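Local structure of probable leucine/isoleucine/valine-binding protein (Rhodopirellula baltica, 4KV7) at residues D66-A71 with Y196-S201; V93-A98 with A115-S120; E141-V146 with L177-R182; F161-D166 with I221-Y226. The protein probably serves as a periplasmic solute-binding protein for branched-chain amino acids such as leucine, isoleucine and valine, although its physiological ligand remains unproven. The protein carries 1 engineered substitution. One frame throughout, in Å; residues are numbered along the deposited sequence. Where two conformers were deposited one is given.

Contact 1: residues D66-A71 with Y196-S201; sequences DGYEPA and YRRNTS. With FMT (formic acid), chain B.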
# COMPACT_ATOMS: atom_id res chain seq x y z
N ASP A 66 -15.92 2.28 0.40
CA ASP A 66 -16.02 2.78 1.77
C ASP A 66 -15.44 4.18 1.97
O ASP A 66 -15.44 4.68 3.09
CB ASP A 66 -15.47 1.80 2.82
CG ASP A 66 -14.00 1.48 2.66
OD1 ASP A 66 -13.24 2.29 2.07
OD2 ASP A 66 -13.60 0.41 3.16
N GLY A 67 -14.97 4.80 0.90
CA GLY A 67 -14.44 6.15 0.98
C GLY A 67 -13.29 6.32 1.96
O GLY A 67 -13.03 7.44 2.41
N TYR A 68 -12.58 5.23 2.29
CA TYR A 68 -11.52 5.27 3.30
C TYR A 68 -12.10 5.71 4.65
O TYR A 68 -11.48 6.47 5.41
CB TYR A 68 -10.35 6.14 2.83
CG TYR A 68 -9.06 6.11 3.65
CD1 TYR A 68 -8.56 4.93 4.21
CD2 TYR A 68 -8.32 7.27 3.81
CE1 TYR A 68 -7.37 4.93 4.92
CE2 TYR A 68 -7.12 7.27 4.50
CZ TYR A 68 -6.66 6.10 5.07
OH TYR A 68 -5.48 6.14 5.76
N GLU A 69 -13.28 5.19 4.96
CA GLU A 69 -13.94 5.44 6.23
C GLU A 69 -14.41 4.15 6.88
O GLU A 69 -15.27 3.45 6.33
CB GLU A 69 -15.11 6.41 6.05
CG GLU A 69 -14.67 7.84 5.78
CD GLU A 69 -13.91 8.46 6.95
OE1 GLU A 69 -13.96 7.93 8.09
OE2 GLU A 69 -13.25 9.50 6.74
N PRO A 70 -13.87 3.83 8.07
CA PRO A 70 -14.24 2.58 8.75
C PRO A 70 -15.74 2.41 9.00
O PRO A 70 -16.21 1.28 9.02
CB PRO A 70 -13.49 2.68 10.08
CG PRO A 70 -12.28 3.49 9.75
CD PRO A 70 -12.75 4.52 8.75
N ALA A 71 -16.48 3.51 9.16
CA ALA A 71 -17.93 3.42 9.34
C ALA A 71 -18.61 2.77 8.14
O ALA A 71 -19.68 2.16 8.29
CB ALA A 71 -18.53 4.80 9.61
N TYR A 196 -2.80 15.69 11.00
CA TYR A 196 -4.00 16.19 10.34
C TYR A 196 -5.09 15.13 10.40
O TYR A 196 -4.79 13.94 10.48
CB TYR A 196 -3.70 16.56 8.87
CG TYR A 196 -3.53 15.34 8.01
CD1 TYR A 196 -2.29 14.74 7.87
CD2 TYR A 196 -4.62 14.76 7.37
CE1 TYR A 196 -2.13 13.59 7.12
CE2 TYR A 196 -4.48 13.61 6.62
CZ TYR A 196 -3.23 13.02 6.49
OH TYR A 196 -3.09 11.88 5.73
N ARG A 197 -6.34 15.54 10.31
CA ARG A 197 -7.45 14.61 10.40
C ARG A 197 -7.71 13.90 9.07
O ARG A 197 -7.76 14.55 8.01
CB ARG A 197 -8.72 15.34 10.88
CG ARG A 197 -9.93 14.42 10.98
CD ARG A 197 -11.05 14.99 11.85
NE ARG A 197 -11.76 16.12 11.25
CZ ARG A 197 -12.76 16.01 10.38
NH1 ARG A 197 -13.14 14.81 9.97
NH2 ARG A 197 -13.36 17.09 9.92
N ARG A 198 -7.88 12.58 9.13
CA ARG A 198 -8.15 11.77 7.94
C ARG A 198 -9.25 12.34 7.06
O ARG A 198 -10.31 12.74 7.53
CB ARG A 198 -8.53 10.35 8.35
CG ARG A 198 -8.79 9.43 7.16
CD ARG A 198 -9.15 8.00 7.59
NE ARG A 198 -10.44 7.94 8.28
CZ ARG A 198 -10.60 7.78 9.59
NH1 ARG A 198 -9.57 7.65 10.41
NH2 ARG A 198 -11.83 7.76 10.09
N ASN A 199 -8.96 12.35 5.76
CA ASN A 199 -9.89 12.79 4.73
C ASN A 199 -10.24 14.27 4.78
O ASN A 199 -11.21 14.70 4.18
CB ASN A 199 -11.12 11.88 4.65
CG ASN A 199 -10.79 10.52 4.05
OD1 ASN A 199 -9.91 10.42 3.20
ND2 ASN A 199 -11.49 9.48 4.49
N THR A 200 -9.42 15.05 5.47
CA THR A 200 -9.51 16.50 5.42
C THR A 200 -8.26 17.06 4.76
O THR A 200 -7.29 16.33 4.52
CB THR A 200 -9.62 17.16 6.82
OG1 THR A 200 -8.35 17.16 7.48
CG2 THR A 200 -10.69 16.48 7.69
N SER A 201 -8.27 18.36 4.50
CA SER A 201 -7.08 19.07 4.04
C SER A 201 -6.57 20.00 5.14
O SER A 201 -5.86 20.97 4.87
CB SER A 201 -7.42 19.90 2.80
OG SER A 201 -8.31 20.93 3.18
C FMT B . -3.13 3.62 5.79
O1 FMT B . -2.45 2.61 6.02
O2 FMT B . -4.27 3.83 6.23

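Contact 2: residues V93-A98 with A115-S120; sequences VGTPTA and AFTGAS. With FMT (formic acid), chain B.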
# COMPACT_ATOMS: atom_id res chain seq x y z
N VAL A 93 -7.86 -0.96 0.84
CA VAL A 93 -7.01 0.16 1.24
C VAL A 93 -7.21 0.56 2.70
O VAL A 93 -8.34 0.84 3.12
CB VAL A 93 -7.31 1.38 0.33
CG1 VAL A 93 -6.77 2.68 0.92
CG2 VAL A 93 -6.73 1.15 -1.05
N GLY A 94 -6.12 0.62 3.45
CA GLY A 94 -6.07 1.41 4.67
C GLY A 94 -5.95 0.68 5.99
O GLY A 94 -6.33 -0.48 6.13
N THR A 95 -5.43 1.41 6.97
CA THR A 95 -5.21 0.89 8.31
C THR A 95 -6.43 0.98 9.23
O THR A 95 -6.87 -0.05 9.75
CB THR A 95 -3.96 1.54 8.95
OG1 THR A 95 -2.80 1.20 8.16
CG2 THR A 95 -3.76 1.09 10.38
N PRO A 96 -7.00 2.18 9.44
CA PRO A 96 -8.20 2.19 10.29
C PRO A 96 -9.34 1.36 9.70
O PRO A 96 -10.13 0.77 10.45
CB PRO A 96 -8.56 3.68 10.38
CG PRO A 96 -7.85 4.33 9.21
CD PRO A 96 -6.60 3.55 9.05
N THR A 97 -9.43 1.32 8.37
CA THR A 97 -10.40 0.46 7.70
C THR A 97 -10.08 -1.03 7.95
O THR A 97 -10.98 -1.79 8.34
CB THR A 97 -10.42 0.77 6.21
OG1 THR A 97 -9.06 0.77 5.77
CG2 THR A 97 -11.06 2.13 5.94
N ALA A 98 -8.83 -1.45 7.77
CA ALA A 98 -8.46 -2.84 8.05
C ALA A 98 -8.75 -3.23 9.49
O ALA A 98 -9.17 -4.35 9.77
CB ALA A 98 -6.99 -3.09 7.73
N ALA A 115 -3.86 -6.60 1.57
CA ALA A 115 -4.36 -5.28 1.92
C ALA A 115 -3.32 -4.18 1.67
O ALA A 115 -2.14 -4.34 2.00
CB ALA A 115 -4.82 -5.27 3.36
N PHE A 116 -3.77 -3.07 1.10
CA PHE A 116 -2.93 -1.91 0.83
C PHE A 116 -2.79 -1.12 2.13
O PHE A 116 -3.50 -0.15 2.40
CB PHE A 116 -3.56 -1.09 -0.30
CG PHE A 116 -2.74 0.08 -0.80
CD1 PHE A 116 -2.92 1.35 -0.28
CD2 PHE A 116 -1.84 -0.07 -1.85
CE1 PHE A 116 -2.21 2.43 -0.76
CE2 PHE A 116 -1.11 1.01 -2.33
CZ PHE A 116 -1.30 2.26 -1.79
N THR A 117 -1.88 -1.62 2.97
CA THR A 117 -1.57 -1.02 4.26
C THR A 117 -0.39 -1.76 4.85
O THR A 117 -0.38 -3.00 4.90
CB THR A 117 -2.73 -1.05 5.31
OG1 THR A 117 -2.16 -0.98 6.63
CG2 THR A 117 -3.59 -2.30 5.19
N GLY A 118 0.62 -1.02 5.30
CA GLY A 118 1.78 -1.58 5.96
C GLY A 118 1.69 -1.65 7.47
O GLY A 118 2.72 -1.81 8.11
N ALA A 119 0.49 -1.57 8.02
CA ALA A 119 0.36 -1.44 9.46
C ALA A 119 0.79 -2.69 10.21
O ALA A 119 0.55 -3.83 9.78
CB ALA A 119 -1.06 -1.09 9.84
N SER A 120 1.38 -2.47 11.37
CA SER A 120 1.81 -3.57 12.19
C SER A 120 0.63 -4.41 12.69
O SER A 120 0.81 -5.59 13.00
CB SER A 120 2.65 -3.05 13.36
OG SER A 120 1.89 -2.25 14.24
C FMT B . -3.13 3.62 5.79
O1 FMT B . -2.45 2.61 6.02
O2 FMT B . -4.27 3.83 6.23

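Contact 3: residues E141-V146 with L177-R182; sequences ETAAMV and LAAIRR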
# COMPACT_ATOMS: atom_id res chain seq x y z
N GLU A 141 9.61 0.49 5.95
CA GLU A 141 9.82 1.69 5.15
C GLU A 141 10.51 2.78 5.95
O GLU A 141 11.47 3.41 5.48
CB GLU A 141 8.50 2.24 4.59
CG GLU A 141 7.82 1.34 3.58
CD GLU A 141 6.61 2.01 2.97
OE1 GLU A 141 6.75 3.10 2.39
OE2 GLU A 141 5.49 1.46 3.09
N THR A 142 10.00 3.01 7.16
CA THR A 142 10.55 4.07 8.00
C THR A 142 11.95 3.77 8.49
O THR A 142 12.77 4.68 8.64
CB THR A 142 9.62 4.44 9.19
OG1 THR A 142 9.36 3.27 9.98
CG2 THR A 142 8.32 5.06 8.70
N ALA A 143 12.26 2.50 8.72
CA ALA A 143 13.62 2.12 9.09
C ALA A 143 14.57 2.46 7.95
O ALA A 143 15.66 2.99 8.18
CB ALA A 143 13.69 0.64 9.43
N ALA A 144 14.18 2.14 6.72
CA ALA A 144 15.02 2.43 5.57
C ALA A 144 15.28 3.93 5.44
O ALA A 144 16.41 4.36 5.22
CB ALA A 144 14.41 1.87 4.31
N MSE A 145 14.23 4.73 5.60
CA MSE A 145 14.35 6.18 5.53
C MSE A 145 15.28 6.72 6.61
O MSE A 145 16.19 7.51 6.32
CB MSE A 145 12.98 6.83 5.72
CG MSE A 145 11.99 6.61 4.61
SE MSE A 145 10.36 7.42 5.19
CE MSE A 145 9.32 7.38 3.53
N VAL A 146 15.02 6.33 7.86
CA VAL A 146 15.78 6.88 8.97
C VAL A 146 17.25 6.49 8.87
O VAL A 146 18.13 7.34 9.04
CB VAL A 146 15.17 6.47 10.33
CG1 VAL A 146 16.14 6.74 11.48
CG2 VAL A 146 13.83 7.17 10.54
N LEU A 177 9.88 6.26 15.18
CA LEU A 177 10.40 6.34 16.54
C LEU A 177 11.34 5.18 16.83
O LEU A 177 12.44 5.37 17.37
CB LEU A 177 9.24 6.36 17.53
CG LEU A 177 9.61 6.28 19.01
CD1 LEU A 177 10.42 7.49 19.47
CD2 LEU A 177 8.35 6.13 19.84
N ALA A 178 10.91 3.96 16.50
CA ALA A 178 11.74 2.78 16.73
C ALA A 178 13.04 2.88 15.94
O ALA A 178 14.12 2.55 16.45
CB ALA A 178 10.98 1.52 16.35
N ALA A 179 12.96 3.35 14.70
CA ALA A 179 14.15 3.44 13.87
C ALA A 179 15.13 4.48 14.42
O ALA A 179 16.34 4.27 14.44
CB ALA A 179 13.78 3.75 12.43
N ILE A 180 14.60 5.61 14.88
CA ILE A 180 15.42 6.66 15.48
C ILE A 180 16.10 6.15 16.75
O ILE A 180 17.28 6.40 16.99
CB ILE A 180 14.56 7.92 15.75
CG1 ILE A 180 14.24 8.64 14.44
CG2 ILE A 180 15.26 8.87 16.71
CD1 ILE A 180 13.13 9.68 14.54
N ARG A 181 15.34 5.42 17.56
CA ARG A 181 15.83 4.91 18.84
C ARG A 181 16.99 3.95 18.69
O ARG A 181 17.76 3.76 19.62
CB ARG A 181 14.70 4.25 19.63
CG ARG A 181 13.85 5.25 20.34
CD ARG A 181 12.76 4.60 21.16
NE ARG A 181 12.29 5.52 22.18
CZ ARG A 181 11.07 5.51 22.72
NH1 ARG A 181 10.18 4.62 22.33
NH2 ARG A 181 10.76 6.40 23.65
N ARG A 182 17.15 3.35 17.53
CA ARG A 182 18.29 2.48 17.31
C ARG A 182 19.58 3.30 17.25
O ARG A 182 20.65 2.80 17.57
CB ARG A 182 18.09 1.71 16.02
CG ARG A 182 18.65 0.31 16.04
CD ARG A 182 18.27 -0.44 14.75
NE ARG A 182 18.81 0.24 13.58
CZ ARG A 182 20.10 0.25 13.24
NH1 ARG A 182 20.49 0.92 12.17
NH2 ARG A 182 20.99 -0.39 13.99

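Contact 4: residues F161-D166 with I221-Y226; sequences FFTQND and IMVGTY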
# COMPACT_ATOMS: atom_id res chain seq x y z
N PHE A 161 7.98 14.37 11.66
CA PHE A 161 6.90 13.55 11.11
C PHE A 161 5.66 14.38 10.89
O PHE A 161 5.31 15.22 11.72
CB PHE A 161 6.60 12.39 12.06
CG PHE A 161 7.75 11.46 12.22
CD1 PHE A 161 8.79 11.73 13.10
CD2 PHE A 161 7.81 10.32 11.44
CE1 PHE A 161 9.87 10.87 13.20
CE2 PHE A 161 8.90 9.47 11.53
CZ PHE A 161 9.93 9.75 12.41
N PHE A 162 4.99 14.12 9.77
CA PHE A 162 3.69 14.71 9.46
C PHE A 162 2.77 13.55 9.19
O PHE A 162 2.96 12.82 8.21
CB PHE A 162 3.78 15.60 8.22
CG PHE A 162 2.45 16.16 7.80
CD1 PHE A 162 1.85 17.18 8.52
CD2 PHE A 162 1.79 15.66 6.68
CE1 PHE A 162 0.62 17.69 8.13
CE2 PHE A 162 0.57 16.16 6.29
CZ PHE A 162 -0.02 17.18 7.02
N THR A 163 1.80 13.32 10.08
CA THR A 163 1.04 12.07 10.00
C THR A 163 -0.45 12.26 10.20
O THR A 163 -0.91 13.17 10.87
CB THR A 163 1.53 10.99 11.02
OG1 THR A 163 0.98 11.24 12.31
CG2 THR A 163 3.05 10.92 11.09
N GLN A 164 -1.20 11.32 9.64
CA GLN A 164 -2.64 11.30 9.80
C GLN A 164 -2.97 10.97 11.25
O GLN A 164 -2.33 10.10 11.86
CB GLN A 164 -3.21 10.24 8.87
CG GLN A 164 -4.69 10.31 8.63
CD GLN A 164 -5.05 9.48 7.43
OE1 GLN A 164 -4.77 9.89 6.30
NE2 GLN A 164 -5.59 8.29 7.66
N ASN A 165 -3.95 11.66 11.82
CA ASN A 165 -4.22 11.56 13.25
C ASN A 165 -5.14 10.39 13.57
O ASN A 165 -6.28 10.58 14.00
CB ASN A 165 -4.79 12.88 13.76
CG ASN A 165 -4.48 13.12 15.22
OD1 ASN A 165 -3.76 12.34 15.85
ND2 ASN A 165 -5.02 14.20 15.76
N ASP A 166 -4.64 9.19 13.33
CA ASP A 166 -5.39 7.96 13.52
C ASP A 166 -4.42 6.79 13.56
O ASP A 166 -3.20 7.00 13.67
CB ASP A 166 -6.48 7.76 12.44
CG ASP A 166 -5.91 7.61 11.03
OD1 ASP A 166 -4.68 7.43 10.88
OD2 ASP A 166 -6.72 7.63 10.07
N ILE A 221 9.11 13.10 7.40
CA ILE A 221 8.53 11.84 6.96
C ILE A 221 7.01 11.98 7.00
O ILE A 221 6.42 12.27 8.04
CB ILE A 221 9.04 10.66 7.82
CG1 ILE A 221 10.53 10.45 7.55
CG2 ILE A 221 8.26 9.39 7.53
CD1 ILE A 221 11.24 9.49 8.51
N MSE A 222 6.40 11.78 5.84
CA MSE A 222 4.96 11.98 5.67
C MSE A 222 4.23 10.65 5.67
O MSE A 222 4.42 9.80 4.78
CB MSE A 222 4.68 12.73 4.37
CG MSE A 222 5.39 14.07 4.30
SE MSE A 222 4.93 15.17 2.77
CE MSE A 222 5.34 13.89 1.37
N VAL A 223 3.39 10.47 6.68
CA VAL A 223 2.58 9.27 6.83
C VAL A 223 1.13 9.72 6.65
O VAL A 223 0.39 9.92 7.61
CB VAL A 223 2.81 8.59 8.21
CG1 VAL A 223 2.10 7.26 8.25
CG2 VAL A 223 4.31 8.41 8.49
N GLY A 224 0.76 9.94 5.40
CA GLY A 224 -0.52 10.54 5.08
C GLY A 224 -1.00 10.09 3.72
O GLY A 224 -0.55 9.07 3.21
N THR A 225 -1.94 10.84 3.14
CA THR A 225 -2.40 10.59 1.78
C THR A 225 -2.07 11.78 0.90
O THR A 225 -1.74 12.87 1.39
CB THR A 225 -3.90 10.32 1.74
OG1 THR A 225 -4.59 11.42 2.34
CG2 THR A 225 -4.23 9.02 2.49
N TYR A 226 -2.19 11.59 -0.41
CA TYR A 226 -1.72 12.57 -1.38
C TYR A 226 -2.32 13.96 -1.22
O TYR A 226 -1.61 14.95 -1.37
CB TYR A 226 -1.85 12.07 -2.82
CG TYR A 226 -3.24 11.62 -3.21
CD1 TYR A 226 -3.63 10.29 -3.03
CD2 TYR A 226 -4.14 12.50 -3.80
CE1 TYR A 226 -4.89 9.86 -3.40
CE2 TYR A 226 -5.41 12.07 -4.17
CZ TYR A 226 -5.77 10.75 -3.97
OH TYR A 226 -7.01 10.29 -4.31

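Contact 1: residues D66-A71 with Y196-S201
The Tyr68 ring carries the Arg198 CD methylene over one face, while at its edge lie Asn199 OD1 and, in the ring plane, O2 of a formic acid, probably from the crystallisation liquor. The Arg198 guanidinium has Pro70 CD over one face and Glu69 OE1 at its edge. These groups bridge the mouth of the cleft between the two lobes of a periplasmic binding protein: 66-71 leads into a helix of the first lobe, and 196-201 is a loop of the second. Arg198 CD sits 4.0 Å from the centroid of the Tyr68 ring, a CH-pi contact, and the ring and guanidinium planes stand 73° apart. Bent at chi3, the arginine chain then turns to Glu69, where NH2 makes a nearly straight salt bridge of 2.9 Å to OE1. The other Glu69 oxygen, OE2, meets Asn199 ND2 tip to tip at 2.9 Å, the donor lying above the carboxylate plane. Thus one carboxylate grips two successive residues of the opposing loop, Arg198 and Asn199, the central pair of a type II turn from Arg197 to Thr200. Asn199 ND2 also makes a weak bond of 3.1 Å to Tyr68 O. Deeper in the cleft, Tyr68 OH donates to O2 of the formic acid over 2.6 Å.

Contact 2: residues V93-A98 with A115-S120
Thr95 sets its OG1 beside the backbone N and anti to the carbonyl carbon (chi1 -62°), whereas Thr117 swings its OG1 anti to the backbone N (chi1 156°), and the two hydroxyls meet where the side chains cross at about a right angle. The place is the first-lobe wall of the ligand cleft in a type I periplasmic binding fold, where two loops at the ends of neighbouring strands converge on the start of helix 95-107. Thr117 OG1 donates to Thr95 OG1 at 2.7 Å, and it accepts in turn from Ala119 N at 3.1 Å, closing an ST turn that fixes the hydroxyl's position. Thr95 OG1 itself donates a hydrogen bond to O1 of the formic acid, 2.6 Å away, so a chain of three bonds runs from the backbone N of Ala119 to the bound acid. The other oxygen, O2, is held by Thr95 N at 2.8 Å; lying at the first turn of the helix, that group probably gains from the helix dipole if the acid is ionised. Such a grip is consistent with a site for the carboxylate of an amino acid, as in leucine-binding relatives. Behind it, Gly94 N donates to Phe116 O at 2.9 Å, part of the single backbone bridge that pairs Val93 with Phe116, and Thr97 OG1 turns back to donate to Val93 O, on a lone pair in the carbonyl plane. Val93 and Phe116 project side by side toward helix 31-50, with Val93 CG2 resting 3.9 Å from Phe116 CD1.

Contact 3: residues E141-V146 with L177-R182
Leu177 opens the second segment facing away from helix 138-151, its CD1 lying over the centre of the Arg181 guanidinium one turn later. Two residues on, Ala179 carries the contact: its CB points toward the other helix and settles 3.7 Å from Ala143 CA and 3.7 Å from Val146 CB. With so small a side chain at the crossing, the backbones come close, Ala143 CA and Ala179 CA being 5.0 Å apart. The axes of the two short helical segments approach to 8.6 Å at a crossing angle of -39°. Both helices belong to the second lobe, joined through strand 159-164, and their paired packing follows the alpha/beta layering of periplasmic binding proteins, with the mostly parallel sheet beneath; Val146 also touches Ile221 of that sheet. Ile180 follows, coming in at about a right angle to Val146, the CG1 methylene of the isoleucine 4.0 Å from CG1 of the valine. Val146 holds that branch anti to its backbone N (chi1 166°), which lays it along the backbone of Ala179 and Ile180, while its CG2 stays beside Ala179 CB at 3.9 Å. Farther along, Arg182 directs its CB toward the first helix; its NH1 salt-bridges Asp147.

Contact 4: residues F161-D166 with I221-Y226
Asp166 OD2 is gripped twice: Gln164 NE2 approaches its syn lone pair at 2.7 Å, and Arg198 NH1 adds a salt bridge from the neighbouring loop. The glutamine chain, extended beyond CG, gives its amide nitrogen a second partner in Tyr68 OH of the other lobe, so Asp166 holds the amide that in turn meets this hydroxyl bound to the formic acid. OD1 of the same carboxylate caps the start of helix 167-183. Behind this end, strands 161-164 and 221-223 run parallel, 2° apart, as neighbours in the Rossmann-like sheet of the second lobe, their C-terminal ends facing the ligand cleft as usual in periplasmic binding proteins. Three bonds lace them: Phe162 N to Ile221 O, Val223 N to Phe162 O at 2.8 Å, and Gln164 N to Val223 O at 2.9 Å, the last nearly along the C=O axis. Each of the three carbonyls also receives a CA-H contact. On one sheet face Phe161 lies beside Ile221, its CE2 3.8 Å from CD1 of the isoleucine, and Thr163 lies beside Val223 with CG2 3.7 Å from the valine CB, while Thr163 OG1 turns to His193. Phe162 and Met222, a selenomethionine, project from the opposite face toward helix 226-238.

Overall arrangement
From the N terminus, residues 66-71 leave the first lobe's sheet and wait for 196-201 to close contact 1, the longest loop, across the cleft. Nested within it, contact 2 closes over helix 95-107 in the first lobe, and contact 3 later joins two helices of the second. Contact 4 opens inside the loop of contact 3, on the strand between those helices, and closes at 221-226 after contact 1, so it crosses both. Its strands bear on the helices of contact 3 through Phe161 and Ile221, and on contact 1 through Gln164 and Tyr196. Contacts 1 and 2 adjoin at Pro70 and Pro96 and share the formic acid, whereas contact 3 stays about 12 Å from contact 1, nearest atoms.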